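PDB 4PG7: homoserine dehydrogenase from Staphylococcus aureus M1064, which catalyses the NAD(P)-dependent interconversion of homoserine and aspartate semialdehyde in the aspartic acid pathway. Local coordinates for residues 172-177 with 231-236; 24-29 with 57-62. One frame throughout, in Å; residues are numbered along the deposited sequence. Where two conformers were deposited one is given.

Interaction 1: residues 172-177 with 231-236; sequences SKFMGI and YLSFNQ
Ser233 OG donates a hydrogen bond to Thr229 O, one turn back in helix 220-234. Ser233 OG also lies 4.0 Å from Phe174 CD2, so it meets this strand by van der Waals contact. Phe174 and Phe234 carry most of the contact. Phe174 leaves the strand toward the helix. Its CG sits between the backbone N and the carbonyl carbon (chi1 68°), and Phe174 CE2 meets Phe234 CE2 at 3.7 Å. The two ring planes are 29° apart, but the rings are slid past each other. Their centroids are 5.8 Å apart and they barely overlap, so this is no full stack. Ser233 CB lies over the centre of one Phe234 ring face, 3.9 Å above the plane. Phe234 CE1 reaches the strand backbone, 3.9 Å from Ser172 C, and Lys173 N comes near the ring's edge. Ser172 and Lys173 form a classic beta bulge opposite Ile307. Lys173 leaves the strand away from the helix, and its NZ makes a salt bridge with Glu444. Phe234 also meets the ring of Tyr274. No hydrogen bond joins the two segments. The helix end is therefore held on the strand by apolar, largely aromatic packing, while Ser233 OG bonds within its own helix.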
loop_
_atom_site.group_PDB
_atom_site.type_symbol
_atom_site.label_atom_id
_atom_site.label_comp_id
_atom_site.label_asym_id
_atom_site.label_seq_id
_atom_site.Cartn_x
_atom_site.Cartn_y
_atom_site.Cartn_z
ATOM N N SER A 172 1.250 15.878 -2.262
ATOM C CA SER A 172 0.641 17.135 -1.834
ATOM C C SER A 172 -0.335 16.980 -0.663
ATOM O O SER A 172 -0.629 17.940 0.050
ATOM C CB SER A 172 -0.083 17.776 -3.012
ATOM O OG SER A 172 -1.220 17.017 -3.377
ATOM N N LYS A 173 -0.850 15.774 -0.463
ATOM C CA LYS A 173 -1.843 15.549 0.581
ATOM C C LYS A 173 -1.848 14.077 0.978
ATOM O O LYS A 173 -1.655 13.205 0.143
ATOM C CB LYS A 173 -3.234 15.997 0.104
ATOM C CG LYS A 173 -4.387 15.724 1.075
ATOM C CD LYS A 173 -5.685 16.317 0.542
ATOM C CE LYS A 173 -6.861 15.992 1.445
ATOM N NZ LYS A 173 -8.171 16.357 0.835
ATOM N N PHE A 174 -2.039 13.811 2.262
ATOM C CA PHE A 174 -2.377 12.463 2.703
ATOM C C PHE A 174 -3.530 12.508 3.664
ATOM O O PHE A 174 -3.710 13.485 4.386
ATOM C CB PHE A 174 -1.175 11.755 3.344
ATOM C CG PHE A 174 -0.741 12.341 4.662
ATOM C CD1 PHE A 174 -1.366 11.960 5.853
ATOM C CD2 PHE A 174 0.301 13.231 4.732
ATOM C CE1 PHE A 174 -0.978 12.484 7.070
ATOM C CE2 PHE A 174 0.704 13.756 5.954
ATOM C CZ PHE A 174 0.061 13.398 7.119
ATOM N N MET A 175 -4.307 11.433 3.668
ATOM C CA MET A 175 -5.374 11.228 4.640
ATOM C C MET A 175 -5.246 9.810 5.143
ATOM O O MET A 175 -5.089 8.883 4.344
ATOM C CB MET A 175 -6.747 11.369 3.991
ATOM C CG MET A 175 -7.048 12.736 3.457
ATOM S SD MET A 175 -8.751 12.808 2.915
ATOM C CE MET A 175 -8.728 11.834 1.436
ATOM N N GLY A 176 -5.359 9.626 6.449
ATOM C CA GLY A 176 -5.188 8.327 7.001
ATOM C C GLY A 176 -6.094 7.972 8.136
ATOM O O GLY A 176 -6.547 8.846 8.894
ATOM N N ILE A 177 -6.362 6.672 8.243
ATOM C CA ILE A 177 -6.959 6.092 9.428
ATOM C C ILE A 177 -5.774 5.523 10.186
ATOM O O ILE A 177 -5.159 4.581 9.706
ATOM C CB ILE A 177 -8.005 5.036 9.056
ATOM C CG1 ILE A 177 -9.181 5.736 8.364
ATOM C CG2 ILE A 177 -8.434 4.245 10.286
ATOM C CD1 ILE A 177 -10.146 4.828 7.622
ATOM N N TYR A 231 6.463 14.418 8.121
ATOM C CA TYR A 231 7.921 14.438 8.002
ATOM C C TYR A 231 8.414 13.523 6.868
ATOM O O TYR A 231 9.226 13.929 6.054
ATOM C CB TYR A 231 8.564 14.037 9.326
ATOM C CG TYR A 231 10.073 14.102 9.284
ATOM C CD1 TYR A 231 10.722 15.301 9.019
ATOM C CD2 TYR A 231 10.846 12.962 9.490
ATOM C CE1 TYR A 231 12.105 15.361 8.958
ATOM C CE2 TYR A 231 12.231 13.015 9.446
ATOM C CZ TYR A 231 12.852 14.216 9.179
ATOM O OH TYR A 231 14.217 14.254 9.132
ATOM N N LEU A 232 7.883 12.308 6.811
ATOM C CA LEU A 232 8.232 11.367 5.771
ATOM C C LEU A 232 7.693 11.765 4.391
ATOM O O LEU A 232 8.390 11.589 3.405
ATOM C CB LEU A 232 7.738 9.966 6.134
ATOM C CG LEU A 232 8.386 9.375 7.392
ATOM C CD1 LEU A 232 7.748 8.045 7.744
ATOM C CD2 LEU A 232 9.893 9.209 7.210
ATOM N N SER A 233 6.488 12.335 4.324
ATOM C CA SER A 233 5.878 12.734 3.047
ATOM C C SER A 233 6.399 14.046 2.472
ATOM O O SER A 233 6.602 14.163 1.261
ATOM C CB SER A 233 4.347 12.856 3.191
ATOM O OG SER A 233 3.784 11.613 3.564
ATOM N N PHE A 234 6.550 15.049 3.326
ATOM C CA PHE A 234 6.822 16.397 2.878
ATOM C C PHE A 234 8.214 16.888 3.238
ATOM O O PHE A 234 8.568 17.999 2.848
ATOM C CB PHE A 234 5.833 17.370 3.506
ATOM C CG PHE A 234 4.398 16.995 3.323
ATOM C CD1 PHE A 234 3.908 16.663 2.070
ATOM C CD2 PHE A 234 3.518 17.040 4.397
ATOM C CE1 PHE A 234 2.578 16.333 1.905
ATOM C CE2 PHE A 234 2.183 16.725 4.228
ATOM C CZ PHE A 234 1.711 16.376 2.983
ATOM N N ASN A 235 8.980 16.093 3.995
ATOM C CA ASN A 235 10.278 16.520 4.510
ATOM C C ASN A 235 10.192 17.829 5.297
ATOM O O ASN A 235 11.098 18.649 5.264
ATOM C CB ASN A 235 11.293 16.629 3.374
ATOM C CG ASN A 235 11.335 15.383 2.506
ATOM O OD1 ASN A 235 11.310 14.262 3.011
ATOM N ND2 ASN A 235 11.399 15.575 1.194
ATOM N N GLN A 236 9.088 18.009 6.011
ATOM C CA GLN A 236 8.882 19.182 6.845
ATOM C C GLN A 236 8.654 18.718 8.258
ATOM O O GLN A 236 7.960 17.741 8.487
ATOM C CB GLN A 236 7.647 19.957 6.399
ATOM C CG GLN A 236 7.766 20.590 5.024
ATOM C CD GLN A 236 8.714 21.770 4.995
ATOM O OE1 GLN A 236 9.596 21.843 4.146
ATOM N NE2 GLN A 236 8.539 22.698 5.922
#

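Interaction 2: residues 24-29 with 57-62; sequences LNIALL and IVIKHI
Leu24 and Ile57 pair in parallel strands, their side chains side by side and pointing the same way. Ile57 turns at both torsions (chi1 -52°, chi2 -51°), which folds Ile57 CD1 back to 3.6 Å from Leu24 CB. Ile26 has CG1 between its backbone N and carbonyl carbon (chi1 76°). Ile26 CD1 then slants across the neighbouring strand, 3.8 Å from Ile57 CG2 and 3.9 Å from Ile59 CG1. On the other face, Asn25 OD1 rests 3.6 Å from Val58 CB. The amide ND2 of Asn25 bonds instead to a glycerol, and weakly to Ser92 O. Hydrogen bonds join the backbones, Ile26 N to Val58 O at 2.7 Å and Lys60 N to Ile26 O at 2.8 Å. Between the pairs Ile26-Ile59 and Leu28-Ile62 the second strand has one residue more than the first. Beyond it Leu28 N bonds to His61 O at 2.9 Å. Lys60 CG lies 3.7 Å above the plane of the His61 ring, toward the rim. Lys60 NZ bonds to Ser92 OG and forms a salt bridge with Asp90 OD2, which His61 NE2 also hydrogen-bonds. The pair belongs to the beta-alpha-beta unit of a Rossmann-type sheet. Helix 33-53 packs on the face of Ile26, Leu28 and Ile59, helix 84-88 touches Ala27 and His61, and strand 95-98 flanks strand 22-29.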
loop_
_atom_site.group_PDB
_atom_site.type_symbol
_atom_site.label_atom_id
_atom_site.label_comp_id
_atom_site.label_asym_id
_atom_site.label_seq_id
_atom_site.Cartn_x
_atom_site.Cartn_y
_atom_site.Cartn_z
ATOM N N LEU A 24 30.218 -8.208 15.526
ATOM C CA LEU A 24 29.455 -6.962 15.629
ATOM C C LEU A 24 28.953 -6.843 17.056
ATOM O O LEU A 24 28.039 -7.565 17.469
ATOM C CB LEU A 24 28.280 -6.946 14.648
ATOM C CG LEU A 24 28.495 -6.144 13.369
ATOM C CD1 LEU A 24 27.384 -6.428 12.368
ATOM C CD2 LEU A 24 28.544 -4.657 13.676
ATOM N N ASN A 25 29.564 -5.937 17.811
ATOM C CA ASN A 25 29.220 -5.757 19.216
ATOM C C ASN A 25 28.089 -4.743 19.343
ATOM O O ASN A 25 28.189 -3.607 18.863
ATOM C CB ASN A 25 30.442 -5.308 20.002
ATOM C CG ASN A 25 31.451 -6.432 20.208
ATOM O OD1 ASN A 25 31.112 -7.501 20.701
ATOM N ND2 ASN A 25 32.687 -6.187 19.838
ATOM N N ILE A 26 26.986 -5.170 19.941
ATOM C CA ILE A 26 25.833 -4.293 20.078
ATOM C C ILE A 26 25.400 -4.189 21.532
ATOM O O ILE A 26 25.740 -5.035 22.371
ATOM C CB ILE A 26 24.653 -4.746 19.178
ATOM C CG1 ILE A 26 23.914 -5.961 19.751
ATOM C CG2 ILE A 26 25.145 -5.069 17.776
ATOM C CD1 ILE A 26 22.629 -6.286 18.996
ATOM N N ALA A 27 24.654 -3.135 21.811
ATOM C CA ALA A 27 23.974 -2.970 23.081
ATOM C C ALA A 27 22.489 -2.657 22.861
ATOM O O ALA A 27 22.116 -1.974 21.892
ATOM C CB ALA A 27 24.635 -1.876 23.877
ATOM N N LEU A 28 21.658 -3.163 23.768
ATOM C CA LEU A 28 20.218 -2.873 23.775
ATOM C C LEU A 28 19.888 -1.925 24.893
ATOM O O LEU A 28 20.348 -2.121 26.023
ATOM C CB LEU A 28 19.398 -4.121 24.015
ATOM C CG LEU A 28 18.758 -4.711 22.791
ATOM C CD1 LEU A 28 19.855 -5.391 21.988
ATOM C CD2 LEU A 28 17.647 -5.669 23.203
ATOM N N LEU A 29 19.137 -0.871 24.577
ATOM C CA LEU A 29 18.652 0.033 25.601
ATOM C C LEU A 29 17.187 -0.306 25.800
ATOM O O LEU A 29 16.347 0.066 24.971
ATOM C CB LEU A 29 18.846 1.496 25.191
ATOM C CG LEU A 29 20.245 1.937 24.770
ATOM C CD1 LEU A 29 20.224 3.402 24.395
ATOM C CD2 LEU A 29 21.253 1.697 25.891
ATOM N N ILE A 57 26.891 -11.412 15.678
ATOM C CA ILE A 57 26.244 -10.397 16.493
ATOM C C ILE A 57 26.369 -10.741 17.969
ATOM O O ILE A 57 25.872 -11.772 18.424
ATOM C CB ILE A 57 24.737 -10.240 16.165
ATOM C CG1 ILE A 57 24.517 -10.036 14.662
ATOM C CG2 ILE A 57 24.148 -9.070 16.938
ATOM C CD1 ILE A 57 25.364 -8.948 14.041
ATOM N N VAL A 58 27.028 -9.873 18.719
ATOM C CA VAL A 58 27.198 -10.077 20.154
ATOM C C VAL A 58 26.478 -8.968 20.893
ATOM O O VAL A 58 26.797 -7.775 20.743
ATOM C CB VAL A 58 28.686 -10.102 20.568
ATOM C CG1 VAL A 58 28.833 -10.356 22.068
ATOM C CG2 VAL A 58 29.424 -11.182 19.800
ATOM N N ILE A 59 25.477 -9.379 21.660
ATOM C CA ILE A 59 24.766 -8.487 22.552
ATOM C C ILE A 59 25.605 -8.370 23.813
ATOM O O ILE A 59 25.541 -9.216 24.711
ATOM C CB ILE A 59 23.354 -9.006 22.878
ATOM C CG1 ILE A 59 22.555 -9.203 21.584
ATOM C CG2 ILE A 59 22.652 -8.031 23.803
ATOM C CD1 ILE A 59 21.183 -9.836 21.769
ATOM N N LYS A 60 26.402 -7.313 23.869
ATOM C CA LYS A 60 27.389 -7.159 24.937
ATOM C C LYS A 60 26.811 -6.520 26.199
ATOM O O LYS A 60 27.311 -6.769 27.296
ATOM C CB LYS A 60 28.569 -6.326 24.438
ATOM C CG LYS A 60 29.753 -6.363 25.384
ATOM C CD LYS A 60 31.019 -5.839 24.740
ATOM C CE LYS A 60 32.128 -5.724 25.781
ATOM N NZ LYS A 60 33.155 -4.770 25.311
ATOM N N HIS A 61 25.797 -5.665 26.042
ATOM C CA HIS A 61 25.151 -5.004 27.174
ATOM C C HIS A 61 23.650 -4.866 26.901
ATOM O O HIS A 61 23.233 -4.610 25.771
ATOM C CB HIS A 61 25.701 -3.581 27.406
ATOM C CG HIS A 61 27.192 -3.495 27.551
ATOM N ND1 HIS A 61 27.850 -3.833 28.712
ATOM C CD2 HIS A 61 28.147 -3.065 26.696
ATOM C CE1 HIS A 61 29.150 -3.655 28.557
ATOM N NE2 HIS A 61 29.357 -3.190 27.337
ATOM N N ILE A 62 22.855 -5.002 27.951
ATOM C CA ILE A 62 21.464 -4.627 27.912
ATOM C C ILE A 62 21.188 -3.666 29.053
ATOM O O ILE A 62 21.402 -3.996 30.213
ATOM C CB ILE A 62 20.530 -5.852 27.990
ATOM C CG1 ILE A 62 20.849 -6.831 26.849
ATOM C CG2 ILE A 62 19.079 -5.401 27.869
ATOM C CD1 ILE A 62 20.083 -8.149 26.892
#

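How the interactions relate
Interaction 2 comes first along the chain and is complete before interaction 1 begins. Their centres are 35 Å apart and their nearest atoms about 19 Å, so neither touches the other. Interaction 2 pairs strands in the parallel sheet of the nucleotide-binding domain. Strand 22-29 leads into a glycine-rich GxGxxG pattern, consistent with cofactor binding there, although no cofactor is bound. Interaction 1 packs a helix end on the separate mixed sheet. That sheet also contains strand 436-444, which carries Asp438 and Lys439 of the bound-lysine pocket. Neither contact includes a residue of that pocket.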